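Local coordinates for protein Afp3 (Serratia entomophila, PDB 6RBN) that builds, together with related sheath proteins, the helical sheath around the inner tube of a contractile injection particle, and probably helps to drive its contraction, at residues Val204-Pro209 / Arg336-Asp341; Leu186-Asn191 / Pro269-Ile274; Trp344-Val349 / Ala434-Glu439; Val304-Glu309 / Ile319-His324. All blocks are in the same frame, centred on the assembly; numbering follows the deposited sequence.

Interaction 1 of 4, residues Val204-Pro209 / Arg336-Asp341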
loop_
_atom_site.group_PDB
_atom_site.type_symbol
_atom_site.label_atom_id
_atom_site.label_comp_id
_atom_site.label_asym_id
_atom_site.label_seq_id
_atom_site.Cartn_x
_atom_site.Cartn_y
_atom_site.Cartn_z
ATOM N N VAL D 204 -1.998 67.911 19.983
ATOM C CA VAL D 204 -1.671 69.163 19.311
ATOM C C VAL D 204 -0.182 69.187 19.000
ATOM O O VAL D 204 0.643 68.892 19.870
ATOM C CB VAL D 204 -2.071 70.383 20.168
ATOM C CG1 VAL D 204 -1.618 71.682 19.533
ATOM C CG2 VAL D 204 -3.562 70.416 20.353
ATOM N N ALA D 205 0.157 69.523 17.756
ATOM C CA ALA D 205 1.531 69.755 17.334
ATOM C C ALA D 205 1.619 71.139 16.709
ATOM O O ALA D 205 0.991 71.396 15.678
ATOM C CB ALA D 205 1.985 68.689 16.338
ATOM N N VAL D 206 2.393 72.018 17.327
ATOM C CA VAL D 206 2.568 73.393 16.870
ATOM C C VAL D 206 3.767 73.425 15.931
ATOM O O VAL D 206 4.690 72.624 16.073
ATOM C CB VAL D 206 2.734 74.326 18.090
ATOM C CG1 VAL D 206 2.834 75.791 17.702
ATOM C CG2 VAL D 206 1.596 74.112 19.071
ATOM N N TYR D 207 3.736 74.301 14.923
ATOM C CA TYR D 207 4.838 74.457 13.971
ATOM C C TYR D 207 5.064 75.946 13.749
ATOM O O TYR D 207 4.188 76.633 13.216
ATOM C CB TYR D 207 4.537 73.740 12.657
ATOM C CG TYR D 207 4.556 72.238 12.790
ATOM C CD1 TYR D 207 5.742 71.526 12.673
ATOM C CD2 TYR D 207 3.397 71.531 13.072
ATOM C CE1 TYR D 207 5.764 70.154 12.805
ATOM C CE2 TYR D 207 3.413 70.161 13.213
ATOM C CZ TYR D 207 4.600 69.478 13.081
ATOM O OH TYR D 207 4.618 68.113 13.215
ATOM N N TYR D 208 6.234 76.447 14.150
ATOM C CA TYR D 208 6.406 77.893 14.281
ATOM C C TYR D 208 6.596 78.693 12.988
ATOM O O TYR D 208 5.776 79.592 12.753
ATOM C CB TYR D 208 7.539 78.200 15.271
ATOM C CG TYR D 208 8.026 79.631 15.226
ATOM C CD1 TYR D 208 7.230 80.680 15.651
ATOM C CD2 TYR D 208 9.305 79.922 14.781
ATOM C CE1 TYR D 208 7.683 81.981 15.598
ATOM C CE2 TYR D 208 9.768 81.219 14.737
ATOM C CZ TYR D 208 8.955 82.243 15.151
ATOM O OH TYR D 208 9.415 83.539 15.110
ATOM N N PRO D 209 7.612 78.470 12.140
ATOM C CA PRO D 209 7.939 79.506 11.149
ATOM C C PRO D 209 6.961 79.527 9.984
ATOM O O PRO D 209 6.631 78.491 9.404
ATOM C CB PRO D 209 9.342 79.108 10.667
ATOM C CG PRO D 209 9.819 78.078 11.624
ATOM C CD PRO D 209 8.575 77.359 12.015
ATOM N N ARG D 336 7.656 66.762 18.623
ATOM C CA ARG D 336 7.046 66.764 19.943
ATOM C C ARG D 336 5.628 67.318 19.910
ATOM O O ARG D 336 5.277 68.136 19.059
ATOM C CB ARG D 336 7.868 67.571 20.947
ATOM C CG ARG D 336 9.052 66.835 21.525
ATOM C CD ARG D 336 9.714 67.685 22.586
ATOM N NE ARG D 336 10.688 66.940 23.377
ATOM C CZ ARG D 336 11.971 66.823 23.068
ATOM N NH1 ARG D 336 12.430 67.395 21.971
ATOM N NH2 ARG D 336 12.788 66.127 23.844
ATOM N N THR D 337 4.823 66.855 20.864
ATOM C CA THR D 337 3.482 67.361 21.100
ATOM C C THR D 337 3.506 68.382 22.234
ATOM O O THR D 337 4.550 68.686 22.813
ATOM C CB THR D 337 2.525 66.217 21.434
ATOM O OG1 THR D 337 2.961 65.558 22.627
ATOM C CG2 THR D 337 2.475 65.211 20.307
ATOM N N GLN D 338 2.330 68.916 22.564
ATOM C CA GLN D 338 2.209 69.867 23.659
ATOM C C GLN D 338 2.299 69.220 25.032
ATOM O O GLN D 338 2.545 69.924 26.015
ATOM C CB GLN D 338 0.887 70.623 23.549
ATOM C CG GLN D 338 0.842 71.624 22.433
ATOM C CD GLN D 338 1.789 72.763 22.679
ATOM O OE1 GLN D 338 2.789 72.904 21.997
ATOM N NE2 GLN D 338 1.487 73.572 23.678
ATOM N N LYS D 339 2.107 67.910 25.122
ATOM C CA LYS D 339 2.134 67.235 26.411
ATOM C C LYS D 339 3.573 67.000 26.849
ATOM O O LYS D 339 4.385 66.471 26.085
ATOM C CB LYS D 339 1.380 65.912 26.320
ATOM C CG LYS D 339 1.225 65.187 27.633
ATOM C CD LYS D 339 0.237 65.899 28.530
ATOM C CE LYS D 339 -0.014 65.115 29.801
ATOM N NZ LYS D 339 -0.943 65.835 30.711
ATOM N N ASP D 340 3.891 67.389 28.080
ATOM C CA ASP D 340 5.237 67.253 28.619
ATOM C C ASP D 340 5.418 65.939 29.374
ATOM O O ASP D 340 6.446 65.735 30.027
ATOM C CB ASP D 340 5.551 68.446 29.526
ATOM C CG ASP D 340 7.042 68.712 29.667
ATOM O OD1 ASP D 340 7.845 68.010 29.019
ATOM O OD2 ASP D 340 7.411 69.626 30.433
ATOM N N ASP D 341 4.436 65.045 29.302
ATOM C CA ASP D 341 4.529 63.759 29.972
ATOM C C ASP D 341 5.541 62.871 29.256
ATOM O O ASP D 341 5.848 63.064 28.079
ATOM C CB ASP D 341 3.156 63.086 30.005
ATOM C CG ASP D 341 3.071 61.947 31.008
ATOM O OD1 ASP D 341 4.073 61.668 31.698
ATOM O OD2 ASP D 341 1.993 61.325 31.106
#

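Interaction 2 of 4, residues Leu186-Asn191 / Pro269-Ile274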
loop_
_atom_site.group_PDB
_atom_site.type_symbol
_atom_site.label_atom_id
_atom_site.label_comp_id
_atom_site.label_asym_id
_atom_site.label_seq_id
_atom_site.Cartn_x
_atom_site.Cartn_y
_atom_site.Cartn_z
ATOM N N LEU D 186 -3.015 70.491 14.153
ATOM C CA LEU D 186 -1.726 71.022 13.721
ATOM C C LEU D 186 -1.800 72.542 13.820
ATOM O O LEU D 186 -2.161 73.227 12.862
ATOM C CB LEU D 186 -1.383 70.573 12.312
ATOM C CG LEU D 186 -1.145 69.082 12.118
ATOM C CD1 LEU D 186 -0.899 68.769 10.659
ATOM C CD2 LEU D 186 0.020 68.645 12.968
ATOM N N ALA D 187 -1.450 73.065 14.987
ATOM C CA ALA D 187 -1.502 74.496 15.228
ATOM C C ALA D 187 -0.235 75.167 14.714
ATOM O O ALA D 187 0.726 74.516 14.304
ATOM C CB ALA D 187 -1.698 74.781 16.715
ATOM N N ASP D 188 -0.244 76.496 14.744
ATOM C CA ASP D 188 0.860 77.295 14.234
ATOM C C ASP D 188 1.193 78.386 15.234
ATOM O O ASP D 188 0.305 79.126 15.665
ATOM C CB ASP D 188 0.505 77.919 12.890
ATOM C CG ASP D 188 0.407 76.903 11.795
ATOM O OD1 ASP D 188 1.188 75.933 11.810
ATOM O OD2 ASP D 188 -0.486 77.036 10.936
ATOM N N SER D 189 2.464 78.486 15.591
ATOM C CA SER D 189 2.879 79.531 16.506
ATOM C C SER D 189 2.906 80.873 15.788
ATOM O O SER D 189 2.973 80.954 14.559
ATOM C CB SER D 189 4.252 79.213 17.090
ATOM O OG SER D 189 4.647 80.221 17.999
ATOM N N VAL D 190 2.843 81.939 16.573
ATOM C CA VAL D 190 2.832 83.296 16.042
ATOM C C VAL D 190 4.184 83.966 16.213
ATOM O O VAL D 190 4.744 84.508 15.260
ATOM C CB VAL D 190 1.709 84.114 16.713
ATOM C CG1 VAL D 190 1.663 85.516 16.139
ATOM C CG2 VAL D 190 0.386 83.404 16.550
ATOM N N ASN D 191 4.729 83.936 17.430
ATOM C CA ASN D 191 6.055 84.487 17.677
ATOM C C ASN D 191 6.919 83.562 18.529
ATOM O O ASN D 191 7.931 84.009 19.080
ATOM C CB ASN D 191 5.951 85.879 18.315
ATOM C CG ASN D 191 5.098 85.896 19.576
ATOM O OD1 ASN D 191 4.614 84.865 20.034
ATOM N ND2 ASN D 191 4.913 87.083 20.140
ATOM N N PRO D 269 1.117 79.971 6.669
ATOM C CA PRO D 269 1.322 79.123 7.834
ATOM C C PRO D 269 1.602 77.698 7.401
ATOM O O PRO D 269 1.013 77.210 6.426
ATOM C CB PRO D 269 -0.008 79.238 8.588
ATOM C CG PRO D 269 -0.992 79.575 7.552
ATOM C CD PRO D 269 -0.274 80.437 6.567
ATOM N N PRO D 270 2.503 76.995 8.088
ATOM C CA PRO D 270 3.031 75.737 7.555
ATOM C C PRO D 270 2.120 74.529 7.705
ATOM O O PRO D 270 2.528 73.437 7.308
ATOM C CB PRO D 270 4.316 75.546 8.378
ATOM C CG PRO D 270 4.029 76.209 9.659
ATOM C CD PRO D 270 3.164 77.386 9.344
ATOM N N SER D 271 0.899 74.677 8.231
ATOM C CA SER D 271 0.070 73.513 8.541
ATOM C C SER D 271 -0.443 72.802 7.297
ATOM O O SER D 271 -0.724 71.601 7.352
ATOM C CB SER D 271 -1.106 73.916 9.418
ATOM O OG SER D 271 -0.667 74.268 10.710
ATOM N N ALA D 272 -0.580 73.512 6.178
ATOM C CA ALA D 272 -1.011 72.860 4.946
ATOM C C ALA D 272 0.098 71.990 4.371
ATOM O O ALA D 272 -0.166 71.015 3.658
ATOM C CB ALA D 272 -1.457 73.904 3.928
ATOM N N LEU D 273 1.353 72.332 4.665
ATOM C CA LEU D 273 2.469 71.544 4.159
ATOM C C LEU D 273 2.772 70.368 5.076
ATOM O O LEU D 273 3.132 69.286 4.606
ATOM C CB LEU D 273 3.710 72.422 3.995
ATOM C CG LEU D 273 3.851 73.356 2.790
ATOM C CD1 LEU D 273 3.024 74.623 2.929
ATOM C CD2 LEU D 273 5.310 73.693 2.574
ATOM N N ILE D 274 2.644 70.568 6.390
ATOM C CA ILE D 274 2.947 69.502 7.342
ATOM C C ILE D 274 1.868 68.425 7.298
ATOM O O ILE D 274 2.140 67.237 7.504
ATOM C CB ILE D 274 3.136 70.094 8.753
ATOM C CG1 ILE D 274 4.258 71.127 8.742
ATOM C CG2 ILE D 274 3.506 69.034 9.760
ATOM C CD1 ILE D 274 5.594 70.582 8.315
#

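Interaction 3 of 4, residues Trp344-Val349 / Ala434-Glu439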
loop_
_atom_site.group_PDB
_atom_site.type_symbol
_atom_site.label_atom_id
_atom_site.label_comp_id
_atom_site.label_asym_id
_atom_site.label_seq_id
_atom_site.Cartn_x
_atom_site.Cartn_y
_atom_site.Cartn_z
ATOM N N TRP D 344 3.400 60.664 26.386
ATOM C CA TRP D 344 2.863 61.245 25.163
ATOM C C TRP D 344 3.683 62.444 24.700
ATOM O O TRP D 344 3.143 63.440 24.221
ATOM C CB TRP D 344 1.405 61.644 25.359
ATOM C CG TRP D 344 0.568 60.512 25.843
ATOM C CD1 TRP D 344 0.061 60.354 27.094
ATOM C CD2 TRP D 344 0.200 59.339 25.110
ATOM N NE1 TRP D 344 -0.634 59.176 27.178
ATOM C CE2 TRP D 344 -0.561 58.531 25.972
ATOM C CE3 TRP D 344 0.427 58.899 23.804
ATOM C CZ2 TRP D 344 -1.096 57.314 25.575
ATOM C CZ3 TRP D 344 -0.107 57.690 23.412
ATOM C CH2 TRP D 344 -0.859 56.913 24.292
ATOM N N ARG D 345 5.006 62.349 24.837
ATOM C CA ARG D 345 5.881 63.456 24.475
ATOM C C ARG D 345 6.013 63.608 22.968
ATOM O O ARG D 345 6.043 64.732 22.456
ATOM C CB ARG D 345 7.257 63.251 25.103
ATOM C CG ARG D 345 8.202 64.418 24.936
ATOM C CD ARG D 345 9.540 64.132 25.589
ATOM N NE ARG D 345 9.421 63.964 27.034
ATOM C CZ ARG D 345 9.413 64.966 27.906
ATOM N NH1 ARG D 345 9.515 66.219 27.484
ATOM N NH2 ARG D 345 9.302 64.719 29.202
ATOM N N TYR D 346 6.083 62.501 22.240
ATOM C CA TYR D 346 6.430 62.521 20.829
ATOM C C TYR D 346 5.200 62.365 19.948
ATOM O O TYR D 346 4.215 61.734 20.338
ATOM C CB TYR D 346 7.439 61.423 20.505
ATOM C CG TYR D 346 8.776 61.632 21.167
ATOM C CD1 TYR D 346 9.683 62.547 20.656
ATOM C CD2 TYR D 346 9.132 60.913 22.296
ATOM C CE1 TYR D 346 10.906 62.743 21.255
ATOM C CE2 TYR D 346 10.354 61.102 22.902
ATOM C CZ TYR D 346 11.236 62.018 22.377
ATOM O OH TYR D 346 12.456 62.210 22.979
ATOM N N ILE D 347 5.272 62.967 18.760
ATOM C CA ILE D 347 4.227 62.758 17.750
ATOM C C ILE D 347 4.086 61.309 17.298
ATOM O O ILE D 347 2.945 60.819 17.258
ATOM C CB ILE D 347 4.420 63.738 16.585
ATOM C CG1 ILE D 347 4.335 65.177 17.079
ATOM C CG2 ILE D 347 3.377 63.526 15.509
ATOM C CD1 ILE D 347 4.757 66.182 16.050
ATOM N N PRO D 348 5.154 60.555 16.929
ATOM C CA PRO D 348 4.891 59.201 16.399
ATOM C C PRO D 348 4.405 58.200 17.432
ATOM O O PRO D 348 3.789 57.198 17.060
ATOM C CB PRO D 348 6.245 58.784 15.822
ATOM C CG PRO D 348 7.211 59.509 16.596
ATOM C CD PRO D 348 6.604 60.837 16.837
ATOM N N VAL D 349 4.665 58.436 18.716
ATOM C CA VAL D 349 4.096 57.577 19.748
ATOM C C VAL D 349 2.615 57.879 19.923
ATOM O O VAL D 349 1.796 56.972 20.112
ATOM C CB VAL D 349 4.882 57.747 21.060
ATOM C CG1 VAL D 349 4.304 56.884 22.165
ATOM C CG2 VAL D 349 6.342 57.423 20.837
ATOM N N ALA D 434 5.533 51.135 22.415
ATOM C CA ALA D 434 6.091 51.816 21.259
ATOM C C ALA D 434 7.555 52.166 21.490
ATOM O O ALA D 434 8.050 52.167 22.620
ATOM C CB ALA D 434 5.296 53.084 20.945
ATOM N N VAL D 435 8.249 52.463 20.396
ATOM C CA VAL D 435 9.659 52.826 20.418
ATOM C C VAL D 435 9.769 54.333 20.204
ATOM O O VAL D 435 8.966 54.932 19.479
ATOM C CB VAL D 435 10.456 52.012 19.371
ATOM C CG1 VAL D 435 10.005 52.302 17.942
ATOM C CG2 VAL D 435 11.962 52.193 19.531
ATOM N N ARG D 436 10.741 54.967 20.902
ATOM C CA ARG D 436 10.935 56.406 20.866
ATOM C C ARG D 436 12.089 56.771 19.940
ATOM O O ARG D 436 13.074 56.033 19.849
ATOM C CB ARG D 436 11.217 56.950 22.271
ATOM C CG ARG D 436 9.987 57.108 23.150
ATOM C CD ARG D 436 9.703 55.862 23.960
ATOM N NE ARG D 436 8.664 56.090 24.955
ATOM C CZ ARG D 436 7.382 55.811 24.764
ATOM N NH1 ARG D 436 6.984 55.285 23.618
ATOM N NH2 ARG D 436 6.497 56.052 25.720
ATOM N N PRO D 437 12.004 57.896 19.233
ATOM C CA PRO D 437 13.054 58.250 18.277
ATOM C C PRO D 437 14.305 58.792 18.952
ATOM O O PRO D 437 14.286 59.263 20.087
ATOM C CB PRO D 437 12.394 59.329 17.415
ATOM C CG PRO D 437 11.391 59.937 18.301
ATOM C CD PRO D 437 10.868 58.829 19.158
ATOM N N ALA D 438 15.411 58.709 18.213
ATOM C CA ALA D 438 16.692 59.269 18.630
ATOM C C ALA D 438 16.785 60.688 18.099
ATOM O O ALA D 438 16.958 60.898 16.896
ATOM C CB ALA D 438 17.859 58.439 18.106
ATOM N N GLU D 439 16.693 61.665 18.992
ATOM C CA GLU D 439 16.745 63.057 18.586
ATOM C C GLU D 439 18.004 63.780 19.033
ATOM O O GLU D 439 18.177 64.943 18.682
ATOM C CB GLU D 439 15.507 63.797 19.092
ATOM C CG GLU D 439 15.319 63.731 20.576
ATOM C CD GLU D 439 14.098 64.488 21.033
ATOM O OE1 GLU D 439 13.443 65.124 20.183
ATOM O OE2 GLU D 439 13.784 64.431 22.236
#

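Interaction 4 of 4, residues Val304-Glu309 / Ile319-His324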
loop_
_atom_site.group_PDB
_atom_site.type_symbol
_atom_site.label_atom_id
_atom_site.label_comp_id
_atom_site.label_asym_id
_atom_site.label_seq_id
_atom_site.Cartn_x
_atom_site.Cartn_y
_atom_site.Cartn_z
ATOM N N VAL D 304 11.387 83.426 8.981
ATOM C CA VAL D 304 12.356 83.678 10.042
ATOM C C VAL D 304 13.335 82.517 10.069
ATOM O O VAL D 304 12.927 81.362 10.243
ATOM C CB VAL D 304 11.686 83.841 11.417
ATOM C CG1 VAL D 304 12.736 83.944 12.505
ATOM C CG2 VAL D 304 10.792 85.064 11.443
ATOM N N ARG D 305 14.621 82.810 9.900
ATOM C CA ARG D 305 15.652 81.785 10.005
ATOM C C ARG D 305 15.979 81.583 11.478
ATOM O O ARG D 305 16.527 82.477 12.129
ATOM C CB ARG D 305 16.891 82.175 9.208
ATOM C CG ARG D 305 16.641 82.270 7.717
ATOM C CD ARG D 305 17.897 82.660 6.979
ATOM N NE ARG D 305 18.899 81.603 7.035
ATOM C CZ ARG D 305 19.015 80.646 6.124
ATOM N NH1 ARG D 305 18.199 80.624 5.082
ATOM N NH2 ARG D 305 19.953 79.718 6.248
ATOM N N VAL D 306 15.641 80.411 12.001
ATOM C CA VAL D 306 15.690 80.145 13.434
ATOM C C VAL D 306 17.037 79.530 13.789
ATOM O O VAL D 306 17.468 78.553 13.172
ATOM C CB VAL D 306 14.526 79.235 13.852
ATOM C CG1 VAL D 306 14.628 78.847 15.302
ATOM C CG2 VAL D 306 13.205 79.925 13.594
ATOM N N THR D 307 17.704 80.103 14.791
ATOM C CA THR D 307 18.990 79.605 15.250
ATOM C C THR D 307 18.800 78.408 16.178
ATOM O O THR D 307 17.681 77.978 16.460
ATOM C CB THR D 307 19.765 80.703 15.973
ATOM O OG1 THR D 307 19.104 81.021 17.202
ATOM C CG2 THR D 307 19.796 81.945 15.131
ATOM N N ASN D 308 19.920 77.861 16.657
ATOM C CA ASN D 308 19.848 76.769 17.624
ATOM C C ASN D 308 19.458 77.277 19.005
ATOM O O ASN D 308 18.732 76.601 19.739
ATOM C CB ASN D 308 21.183 76.030 17.701
ATOM C CG ASN D 308 21.463 75.199 16.473
ATOM O OD1 ASN D 308 20.564 74.576 15.914
ATOM N ND2 ASN D 308 22.720 75.168 16.057
ATOM N N GLU D 309 19.927 78.472 19.374
ATOM C CA GLU D 309 19.782 78.939 20.747
ATOM C C GLU D 309 18.344 79.326 21.068
ATOM O O GLU D 309 17.919 79.251 22.224
ATOM C CB GLU D 309 20.725 80.114 21.006
ATOM C CG GLU D 309 22.185 79.710 21.086
ATOM C CD GLU D 309 22.854 79.628 19.733
ATOM O OE1 GLU D 309 22.236 80.029 18.725
ATOM O OE2 GLU D 309 23.993 79.129 19.674
ATOM N N ILE D 319 7.130 72.975 19.798
ATOM C CA ILE D 319 7.133 74.086 18.859
ATOM C C ILE D 319 7.536 73.647 17.456
ATOM O O ILE D 319 6.993 74.158 16.470
ATOM C CB ILE D 319 8.019 75.246 19.362
ATOM C CG1 ILE D 319 7.567 75.680 20.757
ATOM C CG2 ILE D 319 7.864 76.462 18.491
ATOM C CD1 ILE D 319 6.129 76.158 20.832
ATOM N N ASN D 320 8.477 72.701 17.341
ATOM C CA ASN D 320 8.739 71.912 16.127
ATOM C C ASN D 320 9.124 72.800 14.937
ATOM O O ASN D 320 8.377 72.965 13.974
ATOM C CB ASN D 320 7.536 71.032 15.781
ATOM C CG ASN D 320 7.253 69.997 16.836
ATOM O OD1 ASN D 320 8.168 69.428 17.419
ATOM N ND2 ASN D 320 5.979 69.743 17.087
ATOM N N VAL D 321 10.303 73.395 15.060
ATOM C CA VAL D 321 10.747 74.435 14.142
ATOM C C VAL D 321 11.037 73.854 12.759
ATOM O O VAL D 321 11.653 72.800 12.612
ATOM C CB VAL D 321 11.983 75.135 14.732
ATOM C CG1 VAL D 321 12.490 76.186 13.805
ATOM C CG2 VAL D 321 11.648 75.734 16.084
ATOM N N ILE D 322 10.560 74.552 11.728
ATOM C CA ILE D 322 10.975 74.324 10.347
ATOM C C ILE D 322 12.334 74.988 10.161
ATOM O O ILE D 322 12.437 76.218 10.186
ATOM C CB ILE D 322 9.956 74.900 9.353
ATOM C CG1 ILE D 322 8.548 74.385 9.644
ATOM C CG2 ILE D 322 10.362 74.556 7.937
ATOM C CD1 ILE D 322 8.401 72.909 9.501
ATOM N N ARG D 323 13.372 74.186 9.966
ATOM C CA ARG D 323 14.736 74.680 9.854
ATOM C C ARG D 323 15.184 74.696 8.401
ATOM O O ARG D 323 14.635 73.995 7.548
ATOM C CB ARG D 323 15.699 73.819 10.675
ATOM C CG ARG D 323 15.491 73.899 12.166
ATOM C CD ARG D 323 15.943 75.233 12.707
ATOM N NE ARG D 323 17.367 75.450 12.479
ATOM C CZ ARG D 323 18.324 75.036 13.301
ATOM N NH1 ARG D 323 18.013 74.387 14.410
ATOM N NH2 ARG D 323 19.594 75.277 13.016
ATOM N N HIS D 324 16.197 75.509 8.127
ATOM C CA HIS D 324 16.833 75.556 6.819
ATOM C C HIS D 324 18.241 74.996 6.915
ATOM O O HIS D 324 19.060 75.487 7.698
ATOM C CB HIS D 324 16.879 76.979 6.264
ATOM C CG HIS D 324 17.395 77.057 4.860
ATOM N ND1 HIS D 324 18.739 77.127 4.564
ATOM C CD2 HIS D 324 16.748 77.067 3.672
ATOM C CE1 HIS D 324 18.897 77.178 3.255
ATOM N NE2 HIS D 324 17.704 77.144 2.688
#

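Interaction 1 of 4, residues Val204-Pro209 / Arg336-Asp341
Polar contact is confined here to the backbone. Strand 204-207 pairs through Ala205 and Tyr207 with the parallel strand 185-188, so the carbonyl of Val204 faces the other way, where the loop 336-341 crosses. Gln338 N donates to Val204 O at 3.2 Å, nearly along the C=O axis (162° at the oxygen), although the hydrogen bond is bent, 139° at the hydrogen. The same oxygen is approached by a C-H donor, Thr337 CA, at 3.5 Å, so two successive loop residues converge on one carbonyl.

The side-chain packing is made by Gln338, whose chain is bent at chi2 (-67°) and crosses the side chains of Val204 and Val206 obliquely. Its methylene CG lies 3.8 Å from Val204 CG1. Farther out, its amide oxygen OE1 rests 3.4 Å from Val206 CG2. Glutamine suits this place because its aliphatic part can lie over a valine while its amide stays polar: NE2 bonds to Gly199 O. Val204 presents CG1, the branch anti to its backbone N, and Val206 presents CG2, the branch beside it. The short side chain of Ala205 lets the loop backbone come close, 4.9 Å between the CA atoms of Ala205 and Thr337.

The loop has further partners: Arg336 O accepts from Asn320 ND2, and the Arg336 guanidinium has Glu439 as its charge partner. Ile347 of helix 347-364 packs against both Ala205 and Thr337. The loop leading into that helix thus lies along the edge of strand 204-207, bonded by a single backbone hydrogen bond, beside a short parallel beta-sheet in keeping with the alpha/beta, subtilisin-like domain of tail sheath proteins.

Interaction 2 of 4, residues Leu186-Asn191 / Pro269-Ile274
Ser271 OG lies within hydrogen-bonding distance of three acceptors, Leu186 O at 2.8 Å, Asp188 OD1 at 2.7 Å and Asp188 OD2 at 2.8 Å, which share its one hydroxyl proton. This is a strand-to-helix junction of the alpha/beta, subtilisin-like region, with strand 185-188 laid against the first turn of helix 271-284. Serine fits because its short side chain, with OG anti to its own carbonyl carbon (chi1 -70°), reaches both a strand carbonyl and the carboxylate two residues on. Asp188 is buried and has a long, weak ion pair with Arg166; the nearby start of the helix may help to stabilise its charge.

Around this polar group the prolines close in. Pro270 meets Asp188 tip to tip, its CD 3.5 Å from OD1, while Pro269 brings CB to 3.3 Å from OD2. Proline suits the lead into a helix, where a backbone N-H would have no carbonyl of a preceding turn to bond; Pro270 O in turn accepts from Ile274 N at 3.0 Å. Leu186 points toward the helix, and its CD1 comes 4.4 Å from the backbone carbon C of Ile274.

Interaction 3 of 4, residues Trp344-Val349 / Ala434-Glu439
Two groups grip Glu439 OE2: the hydroxyl of Tyr346, which donates to it over 2.7 Å between OH and OE2, and the guanidinium of Arg336, which adds a salt bridge. Tyr346 OH comes from above the carboxylate plane, 63° out of it. Glutamate reaches this position with CG in the crowded place between backbone N and carbonyl carbon (chi1 57°) and the rest of its chain extended, so that it meets the phenol tip to tip.

The tyrosine ring is also held over one face. Pro437 CD stands 4.1 Å from the Tyr346 ring centroid, only 11° off the normal, a CH-pi contact well suited to proline's polarised CD hydrogens. Tyr346 occupies the N-cap position of helix 347-364, so the contact joins the start of that helix to strand 437-446 within the sheath C-terminal domain. Pro437 and Ala438 pair antiparallel with a strand of a neighbouring Afp2 chain, carrying the sheet across the subunit interface.

In the first turn of the helix, Val349 touches Ala434 and Arg436, just before the strand. Its CG1 lies 4.1 Å from Ala434 CB and 3.4 Å from NH1 of Arg436, whose chain crosses the valine at about a right angle.

Interaction 4 of 4, residues Val304-Glu309 / Ile319-His324
The chain from Arg305 to Asn308 runs at 112° to the chain from Val321 to His324, coming closest where the CA atoms of Val306 and Arg323 are 6.6 Å apart. Two valines meet tip to tip, Val321 CG1 lying 3.7 Å from Val306 CB, an approach suited by their compact, beta-branched methyls.

Beside them Arg323 folds back, bent at both chi2 and chi3, and grips one oxygen with two nitrogens. NH1 reaches Asn308 OD1 at 3.0 Å in the plane of the amide carbonyl, whereas NH2, at 3.1 Å from the same OD1, lies above that plane. NH1 also bonds to Gln311 OE1, and Thr307 O lies over one face of the guanidinium. Thr307 is the N-cap of helix 308-311; its hydroxyl bonds weakly to Gln310 N, a role to which threonine is well suited.

On the other flank Arg305, bent at chi3, sets NH1 3.5 Å above the His324 ring plane, toward the rim. The two planes are 58° apart, so the groups are not stacked. Arg305 NH2 bonds to Gln96 O of a neighbouring Afp2 chain, while Val7 of another Afp3 subunit packs on Asn308 and Arg323.

Within this contact the positive charge of Arg323 is met by neutral carbonyl dipoles, not by a carboxylate; the two bonds to Asn308, with Gln311 OE1 also holding NH1, would be expected to limit its rotation, and the nearby charge of Arg305 may disfavour protonation of His324.

Interactions 1 and 2 share the parallel sheet of strands 185-188 and 204-207, their centres about 11 Å apart: interaction 2 packs helix 271-284 on it and interaction 1 adds a loop, and along the chain their segments alternate. Interaction 4 is nested in the chain loop that interaction 1 closes, with centres about 14 Å apart, and Asn320 bridges them. Interaction 3 follows in series; salt bridges Arg336-Glu439 and Asp340-Arg345 tie it to interaction 1, whereas interactions 2 and 3, about 20 Å apart between centres, do not touch. The contacts of the subtilisin-like region (1, 2 and 4) thus meet the C-terminal domain through interaction 1, and interactions 3 and 4 also touch neighbouring chains, consistent with a sheath building block.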